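Local atomic coordinates of putative uncharacterized protein (Mycobacterium smegmatis, PDB entry 3UID), a protein that acts as a mycobacterial toxin of the SRPBCC (AHA1-like) superfamily, homologous in structure to Rv2035 of Mycobacterium tuberculosis, by a biochemical activity not yet established. Residues S90-F95 and L106-N111; A75-I80 and G94-D99; D11-T16 and A131-L136. All coordinates share one frame; numbering follows the deposited sequence.

Contact 1 of 3, residues S90-F95 and L106-N111; sequences SFLDGF and LPVSTN
Phe91 carries its CG between its own backbone N and carbonyl carbon (chi1 61°), and its ring lies under Asn111 CB, which stands 3.6 Å from the ring centroid, displaced toward the rim beside CZ, a CH-pi contact. Asn111 holds CG anti to its carbonyl carbon (chi1 -57°), which swings the amide over the same ring, the two planes 11° apart. Backbone bonds fix the antiparallel register: Phe91 and Asn111 exchange both bonds of a hydrogen-bonded pair, and Asp93 with Ser109 does the same, Asp93 N lying 2.9 Å from Ser109 O. On the other face of the sheet Leu92 and Thr110 run side by side in the same direction, and their methyls are pressed tight, Leu92 CD2 to Thr110 CG2 being 3.4 Å. Beyond the regular pairing one water takes over, accepting from Phe95 N (3.1 Å) and donating to Leu106 O (3.1 Å); the side chains also meet there, Phe95 CD2 lying 3.9 Å from Leu106 CD1. The contact joins neighbouring strands 88-96 and 109-118 of the antiparallel sheet of the SRPBCC fold. The Phe91 ring stacks on Trp78 of strand 73-84 and meets Tyr113 edge-to-face, and Asp93 OD1 is hydrogen-bonded to Tyr64 OH of strand 61-67. Phe95 and Leu106 both reach Val139 of helix 133-141.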
ATOM      1  N   SER A  90       5.372  -2.147   9.453  1.00  7.71           N
ATOM      2  CA  SER A  90       4.191  -2.966   9.693  1.00  6.60           C
ATOM      3  C   SER A  90       3.074  -2.086  10.201  1.00  5.09           C
ATOM      4  O   SER A  90       3.332  -1.097  10.897  1.00  8.73           O
ATOM      5  CB  SER A  90       4.501  -4.036  10.734  1.00 11.13           C
ATOM      6  OG  SER A  90       5.556  -4.882  10.297  1.00 13.12           O
ATOM      7  N   PHE A  91       1.835  -2.447   9.881  1.00  6.85           N
ATOM      8  CA  PHE A  91       0.708  -1.595  10.245  1.00  9.36           C
ATOM      9  C   PHE A  91      -0.616  -2.322  10.168  1.00  8.23           C
ATOM     10  O   PHE A  91      -0.753  -3.337   9.465  1.00  9.58           O
ATOM     11  CB  PHE A  91       0.647  -0.335   9.355  1.00 10.15           C
ATOM     12  CG  PHE A  91       0.464  -0.627   7.883  1.00  7.94           C
ATOM     13  CD1 PHE A  91      -0.808  -0.678   7.319  1.00  6.44           C
ATOM     14  CD2 PHE A  91       1.577  -0.840   7.068  1.00  7.15           C
ATOM     15  CE1 PHE A  91      -0.970  -0.946   5.950  1.00  5.23           C
ATOM     16  CE2 PHE A  91       1.433  -1.107   5.696  1.00  7.59           C
ATOM     17  CZ  PHE A  91       0.163  -1.145   5.139  1.00  5.34           C
ATOM     18  N   LEU A  92      -1.587  -1.796  10.902  1.00  6.40           N
ATOM     19  CA  LEU A  92      -2.969  -2.240  10.771  1.00  9.82           C
ATOM     20  C   LEU A  92      -3.688  -1.264   9.841  1.00  7.70           C
ATOM     21  O   LEU A  92      -3.491  -0.059   9.923  1.00  9.74           O
ATOM     22  CB  LEU A  92      -3.643  -2.258  12.146  1.00 12.10           C
ATOM     23  CG  LEU A  92      -2.847  -3.010  13.210  1.00 15.56           C
ATOM     24  CD1 LEU A  92      -3.312  -2.658  14.611  1.00 17.81           C
ATOM     25  CD2 LEU A  92      -2.921  -4.505  12.957  1.00 24.92           C
ATOM     26  N   ASP A  93      -4.502  -1.783   8.934  1.00  8.21           N
ATOM     27  CA  ASP A  93      -5.198  -0.914   7.982  1.00  9.98           C
ATOM     28  C   ASP A  93      -6.712  -1.053   8.083  1.00 12.21           C
ATOM     29  O   ASP A  93      -7.234  -2.168   8.148  1.00  9.27           O
ATOM     30  CB  ASP A  93      -4.719  -1.239   6.566  1.00 11.51           C
ATOM     31  CG  ASP A  93      -5.530  -0.539   5.498  1.00 27.33           C
ATOM     32  OD1 ASP A  93      -5.407   0.697   5.373  1.00 24.18           O
ATOM     33  OD2 ASP A  93      -6.304  -1.224   4.791  1.00 39.93           O
ATOM     34  N   GLY A  94      -7.408   0.085   8.090  1.00  8.59           N
ATOM     35  CA  GLY A  94      -8.858   0.091   8.156  1.00 11.00           C
ATOM     36  C   GLY A  94      -9.502   1.030   7.150  1.00 10.12           C
ATOM     37  O   GLY A  94      -8.887   2.006   6.732  1.00 12.95           O
ATOM     38  N   PHE A  95     -10.737   0.726   6.766  1.00 10.09           N
ATOM     39  CA  PHE A  95     -11.519   1.585   5.877  1.00 11.79           C
ATOM     40  C   PHE A  95     -12.311   2.586   6.695  1.00 11.84           C
ATOM     41  O   PHE A  95     -12.744   2.276   7.809  1.00 10.89           O
ATOM     42  CB  PHE A  95     -12.486   0.752   5.036  1.00 15.99           C
ATOM     43  CG  PHE A  95     -11.799  -0.163   4.067  1.00 22.19           C
ATOM     44  CD1 PHE A  95     -11.099   0.354   2.987  1.00 28.83           C
ATOM     45  CD2 PHE A  95     -11.839  -1.536   4.242  1.00 27.64           C
ATOM     46  CE1 PHE A  95     -10.460  -0.486   2.094  1.00 34.59           C
ATOM     47  CE2 PHE A  95     -11.203  -2.380   3.352  1.00 29.11           C
ATOM     48  CZ  PHE A  95     -10.511  -1.857   2.282  1.00 28.71           C
ATOM     49  N   LEU A 106     -16.086  -4.295   8.412  1.00 17.20           N
ATOM     50  CA  LEU A 106     -14.867  -5.080   8.254  1.00 14.24           C
ATOM     51  C   LEU A 106     -13.867  -4.791   9.364  1.00 15.80           C
ATOM     52  O   LEU A 106     -13.669  -3.635   9.731  1.00 21.24           O
ATOM     53  CB  LEU A 106     -14.216  -4.773   6.908  1.00 17.14           C
ATOM     54  CG  LEU A 106     -15.005  -5.148   5.651  1.00 22.91           C
ATOM     55  CD1 LEU A 106     -14.319  -4.572   4.414  1.00 22.55           C
ATOM     56  CD2 LEU A 106     -15.162  -6.664   5.530  1.00 26.77           C
ATOM     57  N   PRO A 107     -13.212  -5.840   9.879  1.00 13.39           N
ATOM     58  CA  PRO A 107     -12.101  -5.619  10.814  1.00 12.41           C
ATOM     59  C   PRO A 107     -10.874  -5.124  10.062  1.00 13.35           C
ATOM     60  O   PRO A 107     -10.836  -5.208   8.828  1.00 12.80           O
ATOM     61  CB  PRO A 107     -11.829  -7.014  11.369  1.00 16.82           C
ATOM     62  CG  PRO A 107     -12.275  -7.950  10.267  1.00 15.78           C
ATOM     63  CD  PRO A 107     -13.441  -7.267   9.596  1.00 13.38           C
ATOM     64  N   VAL A 108      -9.875  -4.623  10.783  1.00  9.57           N
ATOM     65  CA  VAL A 108      -8.640  -4.212  10.128  1.00  8.09           C
ATOM     66  C   VAL A 108      -7.898  -5.427   9.567  1.00  7.77           C
ATOM     67  O   VAL A 108      -8.117  -6.560   9.992  1.00 10.37           O
ATOM     68  CB  VAL A 108      -7.687  -3.446  11.096  1.00 10.22           C
ATOM     69  CG1 VAL A 108      -8.360  -2.182  11.631  1.00 11.75           C
ATOM     70  CG2 VAL A 108      -7.212  -4.349  12.250  1.00 12.05           C
ATOM     71  N   SER A 109      -7.020  -5.173   8.601  1.00  9.23           N
ATOM     72  CA  SER A 109      -6.057  -6.162   8.149  1.00  9.23           C
ATOM     73  C   SER A 109      -4.725  -5.811   8.797  1.00  8.66           C
ATOM     74  O   SER A 109      -4.523  -4.668   9.227  1.00 10.00           O
ATOM     75  CB  SER A 109      -5.944  -6.126   6.618  1.00 14.11           C
ATOM     76  OG  SER A 109      -5.526  -4.843   6.160  1.00 14.98           O
ATOM     77  N   THR A 110      -3.845  -6.800   8.923  1.00  8.51           N
ATOM     78  CA  THR A 110      -2.487  -6.564   9.410  1.00  7.15           C
ATOM     79  C   THR A 110      -1.537  -6.682   8.221  1.00 11.97           C
ATOM     80  O   THR A 110      -1.714  -7.532   7.364  1.00 14.15           O
ATOM     81  CB  THR A 110      -2.099  -7.559  10.517  1.00 17.55           C
ATOM     82  OG1 THR A 110      -1.901  -8.863   9.959  1.00 23.74           O
ATOM     83  CG2 THR A 110      -3.186  -7.628  11.559  1.00 16.59           C
ATOM     84  N   ASN A 111      -0.532  -5.823   8.165  1.00  7.40           N
ATOM     85  CA  ASN A 111       0.259  -5.689   6.956  1.00  7.27           C
ATOM     86  C   ASN A 111       1.719  -5.568   7.285  1.00  7.05           C
ATOM     87  O   ASN A 111       2.076  -4.907   8.258  1.00 10.37           O
ATOM     88  CB  ASN A 111      -0.173  -4.435   6.209  1.00  6.81           C
ATOM     89  CG  ASN A 111      -1.640  -4.449   5.890  1.00 11.19           C
ATOM     90  OD1 ASN A 111      -2.483  -4.067   6.718  1.00 11.76           O
ATOM     91  ND2 ASN A 111      -1.967  -4.920   4.705  1.00 10.35           N
TER
HETATM   92  O   HOH W   1     -11.740  -1.917   7.965  1.00 23.19           O

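Contact 2 of 3, residues A75-I80 and G94-D99; sequences AGYWEI and GFADED
Tyr77 and Gly94 form an antiparallel hydrogen-bonded pair with two bonds, Tyr77 N to Gly94 O and Gly94 N to Tyr77 O, each 3.0 Å long, within strand segments whose directions differ by 143°. The segments belong to the beta hairpin of strands 73-84 and 88-96 and meet at its open end, away from the turn. The tyrosine ring is folded back over this pair: its CG lies between the backbone N and the carbonyl carbon (chi1 59°), and one face of the ring rests over Gly94 CA, 4.0 Å from the centroid and offset toward the rim by the phenolic carbon CZ. Gly94 has no side chain, and that leaves the way clear for the phenol end of the ring to pass across the neighbouring strand. Ala96 approaches the same ring near its plane, with CB 4.0 Å from Tyr77 CD2. Pairing is less regular at Ala75. Ala96 N donates to Ala75 O over 2.9 Å from well above the carbonyl plane, and the return bond from Ala75 N to Ala96 O is weak at 3.5 Å. The methyl of Ala75 sits close against backbone carbonyls, its CB 3.1 Å from Asp97 O. Just past the strand end an Asx turn forms, Asp97 OD1 accepting from Asp99 N, and Asn101 N is hydrogen-bonded to the same oxygen. The chemistry is thus of two kinds: regular amide bonds and CH-pi contact at the glycine, then a less regular pairing with one weak bond at the alanines, where the chain enters the carboxylate-held turn while still touching Ala75.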
ATOM      1  N   ALA A  75     -11.816   6.296   2.025  1.00 12.07           N
ATOM      2  CA  ALA A  75     -10.839   6.750   2.982  1.00  8.37           C
ATOM      3  C   ALA A  75     -10.312   5.564   3.757  1.00  8.64           C
ATOM      4  O   ALA A  75     -10.961   4.526   3.874  1.00 10.80           O
ATOM      5  CB  ALA A  75     -11.463   7.777   3.917  1.00 10.03           C
ATOM      6  N   GLY A  76      -9.117   5.716   4.291  1.00  9.33           N
ATOM      7  CA  GLY A  76      -8.514   4.631   5.030  1.00 11.99           C
ATOM      8  C   GLY A  76      -7.483   5.185   5.978  1.00 12.80           C
ATOM      9  O   GLY A  76      -7.136   6.372   5.925  1.00  9.67           O
ATOM     10  N   TYR A  77      -7.005   4.332   6.872  1.00  9.50           N
ATOM     11  CA  TYR A  77      -5.975   4.749   7.803  1.00  9.61           C
ATOM     12  C   TYR A  77      -5.065   3.584   8.129  1.00  8.08           C
ATOM     13  O   TYR A  77      -5.478   2.429   8.108  1.00  9.35           O
ATOM     14  CB  TYR A  77      -6.597   5.314   9.092  1.00 12.21           C
ATOM     15  CG  TYR A  77      -7.490   4.316   9.796  1.00 12.42           C
ATOM     16  CD1 TYR A  77      -6.990   3.493  10.793  1.00 14.03           C
ATOM     17  CD2 TYR A  77      -8.820   4.171   9.434  1.00 16.36           C
ATOM     18  CE1 TYR A  77      -7.800   2.559  11.424  1.00 17.30           C
ATOM     19  CE2 TYR A  77      -9.632   3.241  10.055  1.00 15.79           C
ATOM     20  CZ  TYR A  77      -9.120   2.446  11.055  1.00 20.46           C
ATOM     21  OH  TYR A  77      -9.935   1.524  11.677  1.00 24.42           O
ATOM     22  N   TRP A  78      -3.815   3.913   8.422  1.00  7.93           N
ATOM     23  CA  TRP A  78      -2.849   2.934   8.892  1.00  8.06           C
ATOM     24  C   TRP A  78      -2.498   3.265  10.340  1.00 11.26           C
ATOM     25  O   TRP A  78      -2.203   4.422  10.657  1.00 12.27           O
ATOM     26  CB  TRP A  78      -1.578   3.008   8.062  1.00  9.76           C
ATOM     27  CG  TRP A  78      -1.675   2.601   6.622  1.00  7.61           C
ATOM     28  CD1 TRP A  78      -2.760   2.094   5.958  1.00  5.63           C
ATOM     29  CD2 TRP A  78      -0.622   2.672   5.666  1.00  9.65           C
ATOM     30  NE1 TRP A  78      -2.434   1.829   4.651  1.00 10.38           N
ATOM     31  CE2 TRP A  78      -1.127   2.182   4.445  1.00  9.36           C
ATOM     32  CE3 TRP A  78       0.713   3.089   5.730  1.00 10.62           C
ATOM     33  CZ2 TRP A  78      -0.350   2.126   3.285  1.00  9.14           C
ATOM     34  CZ3 TRP A  78       1.486   3.020   4.580  1.00 10.43           C
ATOM     35  CH2 TRP A  78       0.955   2.529   3.379  1.00 10.16           C
ATOM     36  N   GLU A  79      -2.521   2.259  11.215  1.00 10.09           N
ATOM     37  CA  GLU A  79      -1.919   2.391  12.542  1.00  7.98           C
ATOM     38  C   GLU A  79      -0.577   1.685  12.482  1.00 10.40           C
ATOM     39  O   GLU A  79      -0.518   0.459  12.362  1.00  9.35           O
ATOM     40  CB  GLU A  79      -2.808   1.774  13.630  1.00  9.89           C
ATOM     41  CG  GLU A  79      -4.202   2.390  13.717  1.00 13.03           C
ATOM     42  CD  GLU A  79      -5.059   1.787  14.821  1.00 16.85           C
ATOM     43  OE1 GLU A  79      -4.562   0.944  15.602  1.00 20.58           O
ATOM     44  OE2 GLU A  79      -6.244   2.170  14.909  1.00 17.76           O
ATOM     45  N   ILE A  80       0.502   2.462  12.541  1.00  8.62           N
ATOM     46  CA  ILE A  80       1.846   1.909  12.407  1.00  8.92           C
ATOM     47  C   ILE A  80       2.259   1.154  13.666  1.00  9.01           C
ATOM     48  O   ILE A  80       2.197   1.693  14.773  1.00 13.19           O
ATOM     49  CB  ILE A  80       2.884   3.010  12.092  1.00  8.00           C
ATOM     50  CG1 ILE A  80       2.411   3.880  10.927  1.00  8.83           C
ATOM     51  CG2 ILE A  80       4.242   2.399  11.795  1.00  9.55           C
ATOM     52  CD1 ILE A  80       2.205   3.153   9.623  1.00  9.96           C
ATOM     53  N   GLY A  94      -7.408   0.085   8.090  1.00  8.59           N
ATOM     54  CA  GLY A  94      -8.858   0.091   8.156  1.00 11.00           C
ATOM     55  C   GLY A  94      -9.502   1.030   7.150  1.00 10.12           C
ATOM     56  O   GLY A  94      -8.887   2.006   6.732  1.00 12.95           O
ATOM     57  N   PHE A  95     -10.737   0.726   6.766  1.00 10.09           N
ATOM     58  CA  PHE A  95     -11.519   1.585   5.877  1.00 11.79           C
ATOM     59  C   PHE A  95     -12.311   2.586   6.695  1.00 11.84           C
ATOM     60  O   PHE A  95     -12.744   2.276   7.809  1.00 10.89           O
ATOM     61  CB  PHE A  95     -12.486   0.752   5.036  1.00 15.99           C
ATOM     62  CG  PHE A  95     -11.799  -0.163   4.067  1.00 22.19           C
ATOM     63  CD1 PHE A  95     -11.099   0.354   2.987  1.00 28.83           C
ATOM     64  CD2 PHE A  95     -11.839  -1.536   4.242  1.00 27.64           C
ATOM     65  CE1 PHE A  95     -10.460  -0.486   2.094  1.00 34.59           C
ATOM     66  CE2 PHE A  95     -11.203  -2.380   3.352  1.00 29.11           C
ATOM     67  CZ  PHE A  95     -10.511  -1.857   2.282  1.00 28.71           C
ATOM     68  N   ALA A  96     -12.525   3.777   6.136  1.00 11.16           N
ATOM     69  CA  ALA A  96     -13.180   4.850   6.883  1.00  8.87           C
ATOM     70  C   ALA A  96     -13.986   5.815   6.012  1.00  9.05           C
ATOM     71  O   ALA A  96     -13.898   5.789   4.781  1.00 13.13           O
ATOM     72  CB  ALA A  96     -12.140   5.636   7.694  1.00 10.36           C
ATOM     73  N   ASP A  97     -14.767   6.669   6.674  1.00 10.00           N
ATOM     74  CA  ASP A  97     -15.505   7.716   6.000  1.00  9.89           C
ATOM     75  C   ASP A  97     -14.622   8.953   5.840  1.00 11.40           C
ATOM     76  O   ASP A  97     -13.427   8.897   6.109  1.00 10.96           O
ATOM     77  CB  ASP A  97     -16.841   8.009   6.714  1.00 10.09           C
ATOM     78  CG  ASP A  97     -16.663   8.574   8.123  1.00 10.90           C
ATOM     79  OD1 ASP A  97     -15.574   9.090   8.438  1.00 12.73           O
ATOM     80  OD2 ASP A  97     -17.648   8.530   8.898  1.00 14.15           O
ATOM     81  N   GLU A  98     -15.202  10.052   5.382  1.00 10.82           N
ATOM     82  CA  GLU A  98     -14.412  11.246   5.089  1.00 10.33           C
ATOM     83  C   GLU A  98     -13.724  11.794   6.344  1.00 12.38           C
ATOM     84  O   GLU A  98     -12.703  12.480   6.255  1.00 13.71           O
ATOM     85  CB  GLU A  98     -15.307  12.318   4.463  1.00 11.27           C
ATOM     86  CG  GLU A  98     -14.542  13.507   3.891  1.00 12.46           C
ATOM     87  CD  GLU A  98     -14.077  13.294   2.465  1.00 16.69           C
ATOM     88  OE1 GLU A  98     -14.455  12.270   1.860  1.00 12.79           O
ATOM     89  OE2 GLU A  98     -13.340  14.158   1.939  1.00 15.49           O
ATOM     90  N   ASP A  99     -14.295  11.500   7.510  1.00 12.37           N
ATOM     91  CA  ASP A  99     -13.763  11.995   8.782  1.00 12.48           C
ATOM     92  C   ASP A  99     -12.764  11.044   9.420  1.00 12.12           C
ATOM     93  O   ASP A  99     -12.317  11.261  10.552  1.00 14.66           O
ATOM     94  CB  ASP A  99     -14.912  12.234   9.764  1.00 13.08           C
ATOM     95  CG  ASP A  99     -15.871  13.302   9.285  1.00 17.48           C
ATOM     96  OD1 ASP A  99     -15.429  14.237   8.579  1.00 18.24           O
ATOM     97  OD2 ASP A  99     -17.075  13.201   9.604  1.00 22.99           O
TER

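Contact 3 of 3, residues D11-T16 and A131-L136; sequences DTLTLT and ASAEAL
Leu13 meets the start of helix 133-141, one methyl on the N-cap residue and one on the first helical residue. Its backbone is in the left-handed region, and Leu13 and Thr14 both face Asp9, which makes this a G1 beta bulge at the start of strand 14-21. From that bulge the side chain extends toward the helix. Its CG is anti to the carbonyl carbon, and with chi2 at 178° CD1 continues the chain outward to lie 3.7 Å from Ser132 CA. The second branch, CD2, comes beside the next residue, 3.7 Å from Ala133 N and 4.1 Å from Ala133 CB. Leu13 therefore straddles the residue before the helix and the first residue inside it. Leu136, one turn on, answers from the helix. Its CG is anti to the backbone N (chi1 -178°), and its CD2 touches the backbone of the bulge rather than a side-chain end, 3.8 Å from Leu13 C. The other methyl, CD1, makes a looser contact with Leu15 CB at 4.4 Å. No hydrogen bond crosses between 11-16 and 131-136; the contact between them is one of van der Waals packing. Ser132 OG caps Ala135 N over 3.1 Å, and Ser132 O takes a regular helical bond from Leu136 N. Across the turn Thr12 OG1 and Thr14 OG1 are hydrogen-bonded at 2.7 Å. The contact lies where the 3-9/14-21 hairpin meets the exit from strand 121-129: Leu13 pairs by backbone with Tyr130, Leu136 also touches His8 of strand 3-9, and Leu15 packs on Val144 and Ile145 of helix 144-158.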
ATOM      1  N   ASP A  11      -4.810 -20.807   2.844  1.00 17.43           N
ATOM      2  CA  ASP A  11      -4.449 -21.394   4.122  1.00 19.49           C
ATOM      3  C   ASP A  11      -4.098 -20.371   5.199  1.00 18.00           C
ATOM      4  O   ASP A  11      -4.271 -20.636   6.386  1.00 25.01           O
ATOM      5  CB  ASP A  11      -3.287 -22.372   3.928  1.00 24.51           C
ATOM      6  CG  ASP A  11      -3.651 -23.533   3.024  1.00 31.34           C
ATOM      7  OD1 ASP A  11      -4.672 -24.205   3.300  1.00 33.77           O
ATOM      8  OD2 ASP A  11      -2.927 -23.768   2.032  1.00 32.99           O
ATOM      9  N   THR A  12      -3.611 -19.199   4.794  1.00 13.86           N
ATOM     10  CA  THR A  12      -3.145 -18.212   5.765  1.00 12.72           C
ATOM     11  C   THR A  12      -3.986 -16.930   5.780  1.00 12.57           C
ATOM     12  O   THR A  12      -3.702 -15.998   6.543  1.00 12.99           O
ATOM     13  CB  THR A  12      -1.674 -17.829   5.507  1.00 16.63           C
ATOM     14  OG1 THR A  12      -1.500 -17.514   4.124  1.00 13.56           O
ATOM     15  CG2 THR A  12      -0.757 -18.997   5.846  1.00 16.58           C
ATOM     16  N   LEU A  13      -4.996 -16.885   4.920  1.00 10.96           N
ATOM     17  CA  LEU A  13      -5.812 -15.687   4.758  1.00  8.25           C
ATOM     18  C   LEU A  13      -4.934 -14.486   4.421  1.00 12.03           C
ATOM     19  O   LEU A  13      -5.143 -13.386   4.933  1.00 10.29           O
ATOM     20  CB  LEU A  13      -6.626 -15.405   6.021  1.00 13.15           C
ATOM     21  CG  LEU A  13      -7.548 -16.535   6.473  1.00 16.84           C
ATOM     22  CD1 LEU A  13      -8.259 -16.145   7.760  1.00 15.87           C
ATOM     23  CD2 LEU A  13      -8.543 -16.892   5.376  1.00 17.66           C
ATOM     24  N   THR A  14      -3.961 -14.700   3.541  1.00  9.83           N
ATOM     25  CA  THR A  14      -3.070 -13.619   3.135  1.00  9.34           C
ATOM     26  C   THR A  14      -3.198 -13.278   1.662  1.00  8.13           C
ATOM     27  O   THR A  14      -3.474 -14.146   0.830  1.00  9.26           O
ATOM     28  CB  THR A  14      -1.582 -13.917   3.438  1.00  9.68           C
ATOM     29  OG1 THR A  14      -1.189 -15.156   2.834  1.00  8.91           O
ATOM     30  CG2 THR A  14      -1.353 -13.989   4.945  1.00 10.61           C
ATOM     31  N   LEU A  15      -3.023 -11.997   1.365  1.00 10.30           N
ATOM     32  CA  LEU A  15      -2.826 -11.538  -0.007  1.00  7.90           C
ATOM     33  C   LEU A  15      -1.448 -10.902  -0.101  1.00  6.62           C
ATOM     34  O   LEU A  15      -1.163  -9.916   0.576  1.00  9.86           O
ATOM     35  CB  LEU A  15      -3.908 -10.534  -0.415  1.00 10.29           C
ATOM     36  CG  LEU A  15      -3.669  -9.844  -1.757  1.00 11.35           C
ATOM     37  CD1 LEU A  15      -3.728 -10.844  -2.902  1.00 17.27           C
ATOM     38  CD2 LEU A  15      -4.685  -8.738  -1.973  1.00 12.65           C
ATOM     39  N   THR A  16      -0.580 -11.504  -0.907  1.00  6.32           N
ATOM     40  CA  THR A  16       0.792 -11.043  -1.046  1.00  5.63           C
ATOM     41  C   THR A  16       1.034 -10.560  -2.463  1.00  7.54           C
ATOM     42  O   THR A  16       0.759 -11.275  -3.430  1.00  8.85           O
ATOM     43  CB  THR A  16       1.787 -12.161  -0.683  1.00  8.72           C
ATOM     44  OG1 THR A  16       1.570 -12.559   0.677  1.00 10.75           O
ATOM     45  CG2 THR A  16       3.206 -11.665  -0.815  1.00  9.69           C
ATOM     46  N   ALA A 131      -8.807 -11.155   8.675  1.00 11.08           N
ATOM     47  CA  ALA A 131      -9.439 -11.806   9.827  1.00 13.94           C
ATOM     48  C   ALA A 131     -10.200 -13.065   9.452  1.00 11.91           C
ATOM     49  O   ALA A 131     -10.368 -13.966  10.271  1.00 16.32           O
ATOM     50  CB  ALA A 131     -10.365 -10.844  10.533  1.00 16.20           C
ATOM     51  N   SER A 132     -10.668 -13.113   8.211  1.00 12.36           N
ATOM     52  CA  SER A 132     -11.478 -14.225   7.735  1.00 14.59           C
ATOM     53  C   SER A 132     -11.507 -14.296   6.216  1.00 17.31           C
ATOM     54  O   SER A 132     -11.195 -13.321   5.519  1.00 14.33           O
ATOM     55  CB  SER A 132     -12.916 -14.101   8.242  1.00 14.50           C
ATOM     56  OG  SER A 132     -13.562 -12.986   7.651  1.00 18.14           O
ATOM     57  N   ALA A 133     -11.900 -15.454   5.704  1.00 17.31           N
ATOM     58  CA  ALA A 133     -12.021 -15.630   4.265  1.00 15.83           C
ATOM     59  C   ALA A 133     -13.047 -14.651   3.702  1.00 15.08           C
ATOM     60  O   ALA A 133     -12.850 -14.082   2.629  1.00 20.07           O
ATOM     61  CB  ALA A 133     -12.416 -17.060   3.949  1.00 18.06           C
ATOM     62  N   GLU A 134     -14.139 -14.454   4.437  1.00 17.02           N
ATOM     63  CA  GLU A 134     -15.189 -13.533   4.008  1.00 22.87           C
ATOM     64  C   GLU A 134     -14.684 -12.091   3.902  1.00 22.09           C
ATOM     65  O   GLU A 134     -14.974 -11.392   2.928  1.00 18.96           O
ATOM     66  CB  GLU A 134     -16.405 -13.608   4.940  1.00 27.49           C
ATOM     67  CG  GLU A 134     -16.141 -14.279   6.288  1.00 40.79           C
ATOM     68  CD  GLU A 134     -16.154 -15.802   6.212  1.00 37.01           C
ATOM     69  OE1 GLU A 134     -15.084 -16.415   6.377  1.00 32.27           O
ATOM     70  OE2 GLU A 134     -17.238 -16.387   6.004  1.00 44.80           O
ATOM     71  N   ALA A 135     -13.937 -11.647   4.909  1.00 17.41           N
ATOM     72  CA  ALA A 135     -13.373 -10.305   4.884  1.00 13.51           C
ATOM     73  C   ALA A 135     -12.441 -10.136   3.684  1.00 15.74           C
ATOM     74  O   ALA A 135     -12.536  -9.164   2.932  1.00 17.28           O
ATOM     75  CB  ALA A 135     -12.626 -10.017   6.171  1.00 19.00           C
ATOM     76  N   LEU A 136     -11.534 -11.088   3.504  1.00 11.06           N
ATOM     77  CA  LEU A 136     -10.581 -11.014   2.407  1.00 12.11           C
ATOM     78  C   LEU A 136     -11.316 -10.980   1.066  1.00 13.87           C
ATOM     79  O   LEU A 136     -10.974 -10.199   0.181  1.00 13.53           O
ATOM     80  CB  LEU A 136      -9.614 -12.200   2.469  1.00 12.44           C
ATOM     81  CG  LEU A 136      -8.515 -12.256   1.401  1.00 12.70           C
ATOM     82  CD1 LEU A 136      -7.977 -10.859   1.123  1.00 14.97           C
ATOM     83  CD2 LEU A 136      -7.396 -13.177   1.863  1.00 15.99           C
TER

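Contacts 1 and 2 are the two flanks of one strand: 88-96 pairs with 109-118 in the first and with 73-84 in the second, and Gly94 and Phe95 belong to both. Their centres are about 9 Å apart, and Leu92 O to Glu79 N, 2.8 Å, is a probable hydrogen bond joining them. Contact 3, centred about 12 Å from contact 1, joins a more distant strand of the sheet, 14-21, to the start of helix 133-141. It touches contact 1 through Pro107 CG and Ala131 CB, 3.5 Å apart, and through Leu106 CD2 and Ala135 CA at 4.1 Å. Contacts 2 and 3 do not touch, their nearest atoms being about 7 Å apart.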